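Long-range contacts in glutathione S-transferase (Natrialba magadii ATCC 43099, PDB 6GZF), which probably conjugates glutathione to electrophilic substrates or uses it to reduce them, as a Xi class glutathione transferase from a haloalkaliphilic archaeon: residues A[35-40]-A[126-131]; A[109-114]-A[138-143]; A[223-228]-A[322-327]; A[277-282]-A[317-322]. All blocks are in the same frame, centred on the assembly; numbering follows the deposited sequence.

Contact 1 (A[35-40]-A[126-131]); sequences TTFRNW and PDVTCR
In the thioredoxin-like N-terminal half of the transferase, T35 and F37 of the loop that precedes strand 56-60 meet V128, T129 and C130 of the loop that leads from helix 117-124 into strand 136-139. Segment 126-131 ends at R131, the first of four consecutive residues predicted to bind glutathione, so the contact lies next to that predicted site in the chain. A single backbone hydrogen bond ties the loops: T35 N donates to T129 O at 2.8 Å, and the approach is fairly straight, with an N-H...O angle of 161°. Beyond this bond the carbonyl of T35 faces CB of C130, while CB of T35 lies 4.2 Å from CG2 of V128.

The loop 126-131 is also bonded to the hairpin of strands 10-12 and 15-17. Backbone bonds link V128 to G14 and C130 to L11, and T129 OG1 accepts from the backbone N of D13. R131 points its guanidinium away from the contact into a salt bridge with E31.

F37 supplies the apolar part, its side chain also resting on I145 of strand 144-147. With CG1 between the backbone N and the carbonyl carbon (chi1 69°), CG2 of V128, anti to N, is the methyl that meets the ring. The two side chains cross at about a right angle, and the ring is touched obliquely at its far end, F37 CZ to V128 CG2 being 4.0 Å.

Contact 2 (A[109-114]-A[138-143]); sequences DHVHDV and WDTEED
V111, H112 and W138 carry this contact, in which the loop before helix 117-124 leans on the end of strand 136-139 and the turn after it. V111 is the apolar wedge. Its CG1 lies 3.9 Å from NE1 of W138, its CG2 lies 4.2 Å from CD1 of the same indole, and CG1 also sits above the rim of the H112 imidazole on one face.

H112 reaches tip to tip toward D143. H112 NE2 donates to D143 OD1 at 2.6 Å, meeting the syn lone pair of the carboxylate with an N-H...O angle of 154°. The acceptor lies in the imidazole plane, although the two flat groups are turned 67° against each other. The H112 and W138 side chains cross at about a right angle, with H112 NE2 4.1 Å from W138 CZ2, and OD1 of D143 lies at the indole edge. An alanine in place of H112 would probably leave D143 OD1 without this donor and open a gap beside V111 CG1 and the indole.

D109 shapes the loop that presents these side chains. Its OD1 accepts from V111 N in an Asx turn, and D109 OD2 accepts from H112 N and, on its anti lone pair at 3.0 Å, from V114 N. D109 OD1 is also bonded to Y59 OH.

V111 and W138 both pack on Y59 of strand 56-60, W138 also touches I145 of strand 144-147, and H112 lies against R123 of helix 117-124, so the loop is packed against both the sheet and that helix.

Contact 3 (A[223-228]-A[322-327]); sequences DVLADQ and HSRDEL
The guanidinium of R324 has CD1 of L327 over the centre of one face, 4.0 Å above its plane, and the carbonyl of L225 at its edge. R324 NH2 donates to L225 O at 2.6 Å, with an N-H...O angle of 157°. The oxygen lies in the guanidinium plane and offers a lone pair in its own carbonyl plane. R324 NH1 adds a weak second bond to L225 O at 3.0 Å. The arginine chain is straight as far as CD, then bends so that NE turns out of line (chi3 65°). R324 NH2 also passes 3.6 Å from L225 CB as the two side chains cross.

The imidazole of H322 meets the backbone of R324 at its edge: R324 N donates to H322 ND1 at 3.3 Å, close to the ring plane. L327, the last modelled residue, brings CD1 within 4.0 Å of Q228 C.

L225 is the first residue to leave helical geometry after helix 204-224, and it packs on L271 and Y274 of helix 271-279. NH2 of R324 makes a further hydrogen bond to R229 O. An alanine at R324 would probably leave L225 O and R229 O without this donor and L327 CD1 without the flat surface beneath it.

The C-terminal tail is thus joined to the chain just past a helix end through backbone carbonyls rather than a carboxylate, an arrangement in which a positive guanidinium would probably be favoured by the partial negative charge gathered there.

Contact 4 (A[277-282]-A[317-322]); sequences DLYQTH and DFEAPH
Y279 and F318 form the tightly packed part of the contact, an offset stack with ring centroids 4.6 Å apart and planes at 12°. F318 CB lies over the centre of the tyrosine ring in a CH-pi contact, 3.5 Å from the centroid. The phenyl group also rests on L275 of helix 271-279.

Beside the stack, Q280 spans from the end of that helix to the type I turn D317-A320. Its chain is extended beyond CG, and Q280 NE2 donates to F318 O at 2.6 Å and to A320 O at 3.0 Å. Both oxygens lie near the amide plane, but the bond meets F318 O on a lone pair and A320 O from above the carbonyl plane.

The looser, solvent side belongs to the exposed E319. Its chain bends at chi2 (-82°), and E319 OE2 lies 3.8 Å from Y279 CE1, at the ring edge.

At the other end, D277 CB and CG lie over one face of H322. D277 OD2 is in a salt bridge with R229. Because the carboxylate lies over the ring face, any attraction to the imidazole would probably be electrostatic and not a hydrogen bond. With two carbonyls gripping NE2, the Q280 amide is likely to be fixed in rotation.

The contacts form two pairs far apart in the fold; contact 1 lies on the opposite side of the chain's centre from contacts 3 and 4. Contacts 1 and 2, whose segments alternate along the sequence, have centres 16 Å apart; both belong to the thioredoxin-like half, contact 2 at the end of strand 136-139. Contacts 3 and 4, 14 Å apart, secure the C-terminal tail to the helical half. Contact 4 is nested inside the loop closed by contact 3, and they share H322. R229 also joins them, its carbonyl serving R324 and its side chain D277. The predicted glutathione site includes R131 of contact 1; the side chains of F318 in contact 4 and Y254, predicted to lower the pKa of the predicted nucleophile C64, are about 11 Å apart.

Contact 1 (A[35-40]-A[126-131])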
# COMPACT_ATOMS: atom_id res chain seq x y z
N THR A 35 9.26 8.25 30.92
CA THR A 35 10.17 9.36 31.19
C THR A 35 10.91 9.72 29.91
O THR A 35 11.34 8.83 29.17
CB THR A 35 11.18 9.00 32.30
OG1 THR A 35 10.49 8.66 33.50
CG2 THR A 35 12.12 10.18 32.57
N THR A 36 11.06 11.01 29.64
CA THR A 36 11.86 11.45 28.50
C THR A 36 13.02 12.31 28.97
O THR A 36 13.13 12.63 30.15
CB THR A 36 11.01 12.23 27.48
OG1 THR A 36 10.43 13.38 28.11
CG2 THR A 36 9.90 11.35 26.92
N PHE A 37 13.89 12.69 28.04
CA PHE A 37 15.08 13.47 28.36
C PHE A 37 15.02 14.82 27.66
O PHE A 37 15.08 14.89 26.43
CB PHE A 37 16.35 12.71 27.97
CG PHE A 37 16.51 11.39 28.68
CD1 PHE A 37 15.78 10.28 28.29
CD2 PHE A 37 17.40 11.27 29.73
CE1 PHE A 37 15.93 9.07 28.94
CE2 PHE A 37 17.55 10.06 30.39
CZ PHE A 37 16.82 8.96 29.99
N ARG A 38 14.89 15.89 28.44
CA ARG A 38 14.59 17.21 27.87
C ARG A 38 15.55 18.32 28.30
O ARG A 38 15.15 19.48 28.37
CB ARG A 38 13.17 17.62 28.24
CG ARG A 38 12.11 16.61 27.84
CD ARG A 38 11.44 17.02 26.55
NE ARG A 38 10.32 16.14 26.22
CZ ARG A 38 9.05 16.40 26.52
NH1 ARG A 38 8.10 15.54 26.18
NH2 ARG A 38 8.74 17.51 27.16
N ASN A 39 16.80 17.98 28.57
CA ASN A 39 17.80 19.00 28.84
C ASN A 39 18.19 19.72 27.55
O ASN A 39 18.09 19.15 26.46
CB ASN A 39 19.04 18.41 29.51
CG ASN A 39 18.83 18.14 30.99
OD1 ASN A 39 18.76 19.07 31.80
ND2 ASN A 39 18.72 16.87 31.35
N TRP A 40 18.63 20.97 27.68
CA TRP A 40 19.02 21.76 26.52
C TRP A 40 20.49 22.13 26.55
O TRP A 40 21.06 22.38 27.61
CB TRP A 40 18.18 23.04 26.45
CG TRP A 40 16.78 22.85 25.97
CD1 TRP A 40 15.77 22.20 26.63
CD2 TRP A 40 16.22 23.32 24.74
NE1 TRP A 40 14.62 22.24 25.88
CE2 TRP A 40 14.87 22.92 24.72
CE3 TRP A 40 16.73 24.04 23.66
CZ2 TRP A 40 14.02 23.21 23.65
CZ3 TRP A 40 15.89 24.33 22.60
CH2 TRP A 40 14.55 23.92 22.60
N PRO A 126 19.65 4.49 35.17
CA PRO A 126 19.59 3.09 35.62
C PRO A 126 18.19 2.57 35.96
O PRO A 126 18.00 1.35 36.00
CB PRO A 126 20.48 3.08 36.87
CG PRO A 126 20.74 4.52 37.20
CD PRO A 126 20.67 5.25 35.91
N ASP A 127 17.23 3.45 36.20
CA ASP A 127 15.89 3.03 36.60
C ASP A 127 14.82 3.59 35.67
O ASP A 127 13.64 3.66 36.03
CB ASP A 127 15.62 3.46 38.05
CG ASP A 127 14.43 2.74 38.66
OD1 ASP A 127 14.34 1.50 38.51
OD2 ASP A 127 13.58 3.41 39.28
N VAL A 128 15.23 3.98 34.47
CA VAL A 128 14.34 4.68 33.55
C VAL A 128 13.21 3.78 33.03
O VAL A 128 13.39 2.58 32.82
CB VAL A 128 15.13 5.26 32.34
CG1 VAL A 128 15.64 4.15 31.43
CG2 VAL A 128 14.28 6.25 31.56
N THR A 129 12.04 4.38 32.85
CA THR A 129 10.91 3.71 32.21
C THR A 129 10.51 4.50 30.97
O THR A 129 9.87 5.54 31.06
CB THR A 129 9.71 3.58 33.16
OG1 THR A 129 10.06 2.74 34.27
CG2 THR A 129 8.52 2.96 32.43
N CYS A 130 10.91 4.00 29.80
CA CYS A 130 10.72 4.74 28.56
C CYS A 130 10.78 3.84 27.32
O CYS A 130 10.89 2.62 27.43
CB CYS A 130 11.77 5.83 28.43
SG CYS A 130 13.46 5.19 28.25
N ARG A 131 10.70 4.48 26.16
CA ARG A 131 10.92 3.80 24.89
C ARG A 131 12.35 4.09 24.42
O ARG A 131 12.83 5.22 24.52
CB ARG A 131 9.92 4.27 23.83
CG ARG A 131 8.46 4.04 24.18
CD ARG A 131 7.97 2.67 23.71
NE ARG A 131 6.51 2.57 23.76
CZ ARG A 131 5.83 1.45 23.57
NH1 ARG A 131 6.47 0.32 23.30
NH2 ARG A 131 4.51 1.45 23.63

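Contact 2 (A[109-114]-A[138-143])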
# COMPACT_ATOMS: atom_id res chain seq x y z
N ASP A 109 28.90 2.11 18.17
CA ASP A 109 28.72 3.10 19.23
C ASP A 109 30.07 3.72 19.57
O ASP A 109 30.88 3.11 20.27
CB ASP A 109 28.08 2.47 20.46
CG ASP A 109 28.12 3.38 21.67
OD1 ASP A 109 27.97 4.60 21.51
OD2 ASP A 109 28.30 2.86 22.80
N HIS A 110 30.31 4.93 19.08
CA HIS A 110 31.60 5.59 19.24
C HIS A 110 31.95 5.89 20.70
O HIS A 110 33.11 6.08 21.04
CB HIS A 110 31.63 6.90 18.44
CG HIS A 110 31.59 6.70 16.96
ND1 HIS A 110 30.42 6.45 16.27
CD2 HIS A 110 32.58 6.71 16.03
CE1 HIS A 110 30.69 6.32 14.98
NE2 HIS A 110 31.99 6.47 14.81
N VAL A 111 30.94 5.92 21.56
CA VAL A 111 31.15 6.31 22.95
C VAL A 111 31.52 5.12 23.85
O VAL A 111 32.60 5.09 24.43
CB VAL A 111 29.91 7.01 23.53
CG1 VAL A 111 30.14 7.37 24.99
CG2 VAL A 111 29.60 8.26 22.73
N HIS A 112 30.62 4.14 23.96
CA HIS A 112 30.85 3.02 24.87
C HIS A 112 30.88 1.67 24.17
O HIS A 112 30.98 0.63 24.83
CB HIS A 112 29.77 3.01 25.96
CG HIS A 112 29.87 4.16 26.91
ND1 HIS A 112 31.01 4.43 27.65
CD2 HIS A 112 28.98 5.12 27.25
CE1 HIS A 112 30.81 5.50 28.40
NE2 HIS A 112 29.59 5.94 28.18
N ASP A 113 30.78 1.68 22.84
CA ASP A 113 30.83 0.46 22.04
C ASP A 113 29.79 -0.56 22.51
O ASP A 113 30.11 -1.72 22.77
CB ASP A 113 32.23 -0.16 22.08
CG ASP A 113 32.42 -1.25 21.04
OD1 ASP A 113 31.70 -1.24 20.02
OD2 ASP A 113 33.29 -2.13 21.25
N VAL A 114 28.54 -0.11 22.62
CA VAL A 114 27.47 -0.97 23.09
C VAL A 114 26.85 -1.77 21.94
O VAL A 114 26.89 -1.35 20.79
CB VAL A 114 26.37 -0.16 23.80
CG1 VAL A 114 26.94 0.53 25.02
CG2 VAL A 114 25.75 0.85 22.85
N TRP A 138 23.94 12.93 23.02
CA TRP A 138 24.72 12.43 24.14
C TRP A 138 25.87 13.35 24.52
O TRP A 138 26.61 13.83 23.66
CB TRP A 138 25.27 11.03 23.81
CG TRP A 138 25.92 10.35 24.97
CD1 TRP A 138 27.20 10.51 25.40
CD2 TRP A 138 25.32 9.38 25.84
NE1 TRP A 138 27.44 9.71 26.49
CE2 TRP A 138 26.30 9.00 26.78
CE3 TRP A 138 24.05 8.80 25.92
CZ2 TRP A 138 26.05 8.07 27.79
CZ3 TRP A 138 23.81 7.87 26.92
CH2 TRP A 138 24.80 7.52 27.84
N ASP A 139 26.02 13.60 25.82
CA ASP A 139 27.14 14.38 26.33
C ASP A 139 28.26 13.46 26.80
O ASP A 139 28.03 12.58 27.63
CB ASP A 139 26.68 15.29 27.47
CG ASP A 139 27.82 16.10 28.06
OD1 ASP A 139 28.71 16.52 27.29
OD2 ASP A 139 27.82 16.33 29.29
N THR A 140 29.46 13.67 26.28
CA THR A 140 30.59 12.82 26.61
C THR A 140 31.28 13.24 27.91
O THR A 140 32.09 12.50 28.46
CB THR A 140 31.64 12.81 25.48
OG1 THR A 140 31.94 14.15 25.09
CG2 THR A 140 31.10 12.05 24.27
N GLU A 141 30.95 14.43 28.40
CA GLU A 141 31.56 14.94 29.62
C GLU A 141 30.82 14.43 30.86
O GLU A 141 31.44 13.88 31.77
CB GLU A 141 31.59 16.47 29.62
CG GLU A 141 32.43 17.07 30.74
CD GLU A 141 33.80 17.52 30.27
OE1 GLU A 141 33.87 18.22 29.23
OE2 GLU A 141 34.80 17.19 30.93
N GLU A 142 29.51 14.62 30.89
CA GLU A 142 28.70 14.13 32.00
C GLU A 142 28.31 12.67 31.80
O GLU A 142 27.77 12.04 32.70
CB GLU A 142 27.44 14.99 32.18
CG GLU A 142 27.54 16.03 33.27
CD GLU A 142 26.18 16.54 33.72
OE1 GLU A 142 25.26 15.72 33.86
OE2 GLU A 142 26.04 17.77 33.92
N ASP A 143 28.59 12.16 30.60
CA ASP A 143 28.32 10.77 30.25
C ASP A 143 26.85 10.41 30.46
O ASP A 143 26.53 9.51 31.24
CB ASP A 143 29.22 9.82 31.06
CG ASP A 143 29.25 8.42 30.49
OD1 ASP A 143 29.20 8.27 29.25
OD2 ASP A 143 29.32 7.46 31.29

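Contact 3 (A[223-228]-A[322-327])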
# COMPACT_ATOMS: atom_id res chain seq x y z
N ASP A 223 -1.86 24.28 -1.39
CA ASP A 223 -2.38 25.55 -1.88
C ASP A 223 -1.54 26.71 -1.37
O ASP A 223 -1.36 27.72 -2.06
CB ASP A 223 -3.84 25.73 -1.47
CG ASP A 223 -4.76 24.72 -2.11
OD1 ASP A 223 -4.37 24.12 -3.14
OD2 ASP A 223 -5.88 24.52 -1.59
N VAL A 224 -1.02 26.56 -0.16
CA VAL A 224 -0.19 27.59 0.45
C VAL A 224 1.14 27.72 -0.29
O VAL A 224 1.64 28.82 -0.50
CB VAL A 224 0.08 27.29 1.95
CG1 VAL A 224 1.10 28.26 2.53
CG2 VAL A 224 -1.22 27.34 2.74
N LEU A 225 1.69 26.58 -0.71
CA LEU A 225 2.99 26.55 -1.37
C LEU A 225 2.89 26.85 -2.86
O LEU A 225 3.83 26.58 -3.61
CB LEU A 225 3.65 25.19 -1.16
CG LEU A 225 4.19 24.92 0.25
CD1 LEU A 225 4.84 23.55 0.33
CD2 LEU A 225 5.17 26.01 0.66
N ALA A 226 1.76 27.40 -3.29
CA ALA A 226 1.57 27.74 -4.69
C ALA A 226 2.08 29.15 -4.99
O ALA A 226 2.42 29.46 -6.13
CB ALA A 226 0.10 27.62 -5.07
N ASP A 227 2.15 29.98 -3.96
CA ASP A 227 2.53 31.38 -4.14
C ASP A 227 3.71 31.78 -3.25
O ASP A 227 4.15 32.93 -3.28
CB ASP A 227 1.33 32.29 -3.86
CG ASP A 227 0.14 31.96 -4.73
OD1 ASP A 227 0.22 32.15 -5.97
OD2 ASP A 227 -0.88 31.50 -4.19
N GLN A 228 4.22 30.83 -2.47
CA GLN A 228 5.42 31.06 -1.68
C GLN A 228 6.32 29.83 -1.72
O GLN A 228 5.84 28.70 -1.65
CB GLN A 228 5.06 31.43 -0.23
CG GLN A 228 4.26 30.38 0.52
CD GLN A 228 3.58 30.94 1.75
OE1 GLN A 228 2.76 31.85 1.66
NE2 GLN A 228 3.93 30.40 2.92
N HIS A 322 13.10 21.84 -11.12
CA HIS A 322 11.92 22.57 -10.67
C HIS A 322 12.01 24.02 -11.15
O HIS A 322 12.94 24.38 -11.88
CB HIS A 322 11.79 22.52 -9.15
CG HIS A 322 12.97 23.08 -8.42
ND1 HIS A 322 13.17 24.44 -8.26
CD2 HIS A 322 14.01 22.47 -7.80
CE1 HIS A 322 14.29 24.64 -7.58
NE2 HIS A 322 14.81 23.46 -7.29
N SER A 323 11.05 24.84 -10.75
CA SER A 323 11.05 26.25 -11.13
C SER A 323 10.60 27.12 -9.97
O SER A 323 10.08 28.22 -10.17
CB SER A 323 10.14 26.47 -12.34
OG SER A 323 10.41 25.54 -13.37
N ARG A 324 10.82 26.63 -8.76
CA ARG A 324 10.36 27.33 -7.56
C ARG A 324 11.39 28.34 -7.07
O ARG A 324 11.20 28.97 -6.03
CB ARG A 324 10.03 26.32 -6.46
CG ARG A 324 8.90 25.38 -6.83
CD ARG A 324 8.55 24.43 -5.70
NE ARG A 324 8.03 25.15 -4.53
CZ ARG A 324 6.75 25.49 -4.38
NH1 ARG A 324 5.87 25.19 -5.33
NH2 ARG A 324 6.36 26.13 -3.29
N ASP A 325 12.47 28.50 -7.82
CA ASP A 325 13.43 29.58 -7.56
C ASP A 325 12.85 30.90 -8.06
O ASP A 325 13.38 31.97 -7.78
CB ASP A 325 14.78 29.29 -8.22
CG ASP A 325 14.63 28.74 -9.63
OD1 ASP A 325 13.52 28.81 -10.19
OD2 ASP A 325 15.64 28.24 -10.17
N GLU A 326 11.75 30.80 -8.81
CA GLU A 326 11.03 31.96 -9.31
C GLU A 326 10.02 32.45 -8.27
O GLU A 326 8.97 32.99 -8.62
CB GLU A 326 10.31 31.63 -10.62
CG GLU A 326 11.24 31.44 -11.81
CD GLU A 326 10.49 31.01 -13.06
OE1 GLU A 326 9.51 31.70 -13.43
OE2 GLU A 326 10.88 29.99 -13.66
N LEU A 327 10.35 32.27 -7.00
CA LEU A 327 9.47 32.69 -5.91
C LEU A 327 10.25 33.45 -4.84
O LEU A 327 10.28 34.68 -4.84
CB LEU A 327 8.78 31.47 -5.28
CG LEU A 327 7.81 30.70 -6.18
CD1 LEU A 327 7.43 29.37 -5.55
CD2 LEU A 327 6.57 31.53 -6.48

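Contact 4 (A[277-282]-A[317-322])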
# COMPACT_ATOMS: atom_id res chain seq x y z
N ASP A 277 12.74 20.54 -4.50
CA ASP A 277 13.49 21.75 -4.18
C ASP A 277 14.28 21.58 -2.88
O ASP A 277 15.36 22.14 -2.73
CB ASP A 277 12.54 22.95 -4.07
CG ASP A 277 13.28 24.27 -4.04
OD1 ASP A 277 14.48 24.30 -4.38
OD2 ASP A 277 12.65 25.29 -3.68
N LEU A 278 13.73 20.81 -1.95
CA LEU A 278 14.39 20.56 -0.67
C LEU A 278 15.48 19.50 -0.81
O LEU A 278 16.58 19.66 -0.27
CB LEU A 278 13.38 20.12 0.39
CG LEU A 278 12.27 21.11 0.74
CD1 LEU A 278 11.42 20.57 1.88
CD2 LEU A 278 12.86 22.46 1.10
N TYR A 279 15.17 18.43 -1.53
CA TYR A 279 16.10 17.33 -1.75
C TYR A 279 17.39 17.82 -2.40
O TYR A 279 18.48 17.31 -2.12
CB TYR A 279 15.45 16.24 -2.60
CG TYR A 279 16.27 14.99 -2.79
CD1 TYR A 279 17.23 14.90 -3.79
CD2 TYR A 279 16.07 13.88 -1.98
CE1 TYR A 279 17.98 13.75 -3.97
CE2 TYR A 279 16.81 12.72 -2.15
CZ TYR A 279 17.77 12.66 -3.14
OH TYR A 279 18.51 11.52 -3.32
N GLN A 280 17.26 18.81 -3.28
CA GLN A 280 18.39 19.30 -4.06
C GLN A 280 19.13 20.44 -3.37
O GLN A 280 20.13 20.94 -3.88
CB GLN A 280 17.92 19.74 -5.45
CG GLN A 280 17.33 18.60 -6.27
CD GLN A 280 16.62 19.09 -7.51
OE1 GLN A 280 16.79 20.23 -7.93
NE2 GLN A 280 15.82 18.22 -8.12
N THR A 281 18.63 20.87 -2.21
CA THR A 281 19.36 21.82 -1.39
C THR A 281 20.67 21.16 -0.97
O THR A 281 20.66 20.06 -0.41
CB THR A 281 18.56 22.26 -0.15
OG1 THR A 281 17.26 22.71 -0.55
CG2 THR A 281 19.29 23.37 0.59
N HIS A 282 21.79 21.82 -1.25
CA HIS A 282 23.11 21.22 -1.13
C HIS A 282 23.38 20.63 0.26
O HIS A 282 23.30 21.33 1.27
CB HIS A 282 24.19 22.25 -1.47
CG HIS A 282 25.55 21.65 -1.68
ND1 HIS A 282 25.90 21.01 -2.85
CD2 HIS A 282 26.63 21.58 -0.87
CE1 HIS A 282 27.15 20.58 -2.75
NE2 HIS A 282 27.61 20.91 -1.56
N ASP A 317 12.19 10.57 -9.50
CA ASP A 317 13.29 11.41 -9.93
C ASP A 317 13.38 12.65 -9.06
O ASP A 317 12.88 13.72 -9.44
CB ASP A 317 13.13 11.79 -11.41
CG ASP A 317 14.41 12.33 -12.02
OD1 ASP A 317 15.50 12.07 -11.45
OD2 ASP A 317 14.33 13.01 -13.06
N PHE A 318 14.01 12.52 -7.90
CA PHE A 318 14.20 13.64 -6.99
C PHE A 318 15.05 14.72 -7.64
O PHE A 318 14.92 15.91 -7.33
CB PHE A 318 14.85 13.18 -5.69
CG PHE A 318 13.94 12.40 -4.78
CD1 PHE A 318 12.85 13.01 -4.19
CD2 PHE A 318 14.18 11.06 -4.52
CE1 PHE A 318 12.01 12.30 -3.35
CE2 PHE A 318 13.34 10.35 -3.68
CZ PHE A 318 12.26 10.97 -3.10
N GLU A 319 15.93 14.30 -8.54
CA GLU A 319 16.87 15.22 -9.19
C GLU A 319 16.25 15.90 -10.41
O GLU A 319 16.94 16.58 -11.17
CB GLU A 319 18.14 14.47 -9.60
CG GLU A 319 18.78 13.67 -8.48
CD GLU A 319 19.66 14.52 -7.57
OE1 GLU A 319 19.54 15.76 -7.59
OE2 GLU A 319 20.49 13.93 -6.84
N ALA A 320 14.94 15.72 -10.60
CA ALA A 320 14.23 16.37 -11.69
C ALA A 320 14.11 17.87 -11.42
O ALA A 320 13.81 18.28 -10.30
CB ALA A 320 12.86 15.75 -11.89
N PRO A 321 14.34 18.69 -12.45
CA PRO A 321 14.33 20.16 -12.35
C PRO A 321 13.01 20.73 -11.84
O PRO A 321 11.94 20.17 -12.10
CB PRO A 321 14.58 20.61 -13.79
CG PRO A 321 15.32 19.48 -14.41
CD PRO A 321 14.73 18.24 -13.80
N HIS A 322 13.10 21.84 -11.12
CA HIS A 322 11.92 22.57 -10.67
C HIS A 322 12.01 24.02 -11.15
O HIS A 322 12.94 24.38 -11.88
CB HIS A 322 11.79 22.52 -9.15
CG HIS A 322 12.97 23.08 -8.42
ND1 HIS A 322 13.17 24.44 -8.26
CD2 HIS A 322 14.01 22.47 -7.80
CE1 HIS A 322 14.29 24.64 -7.58
NE2 HIS A 322 14.81 23.46 -7.29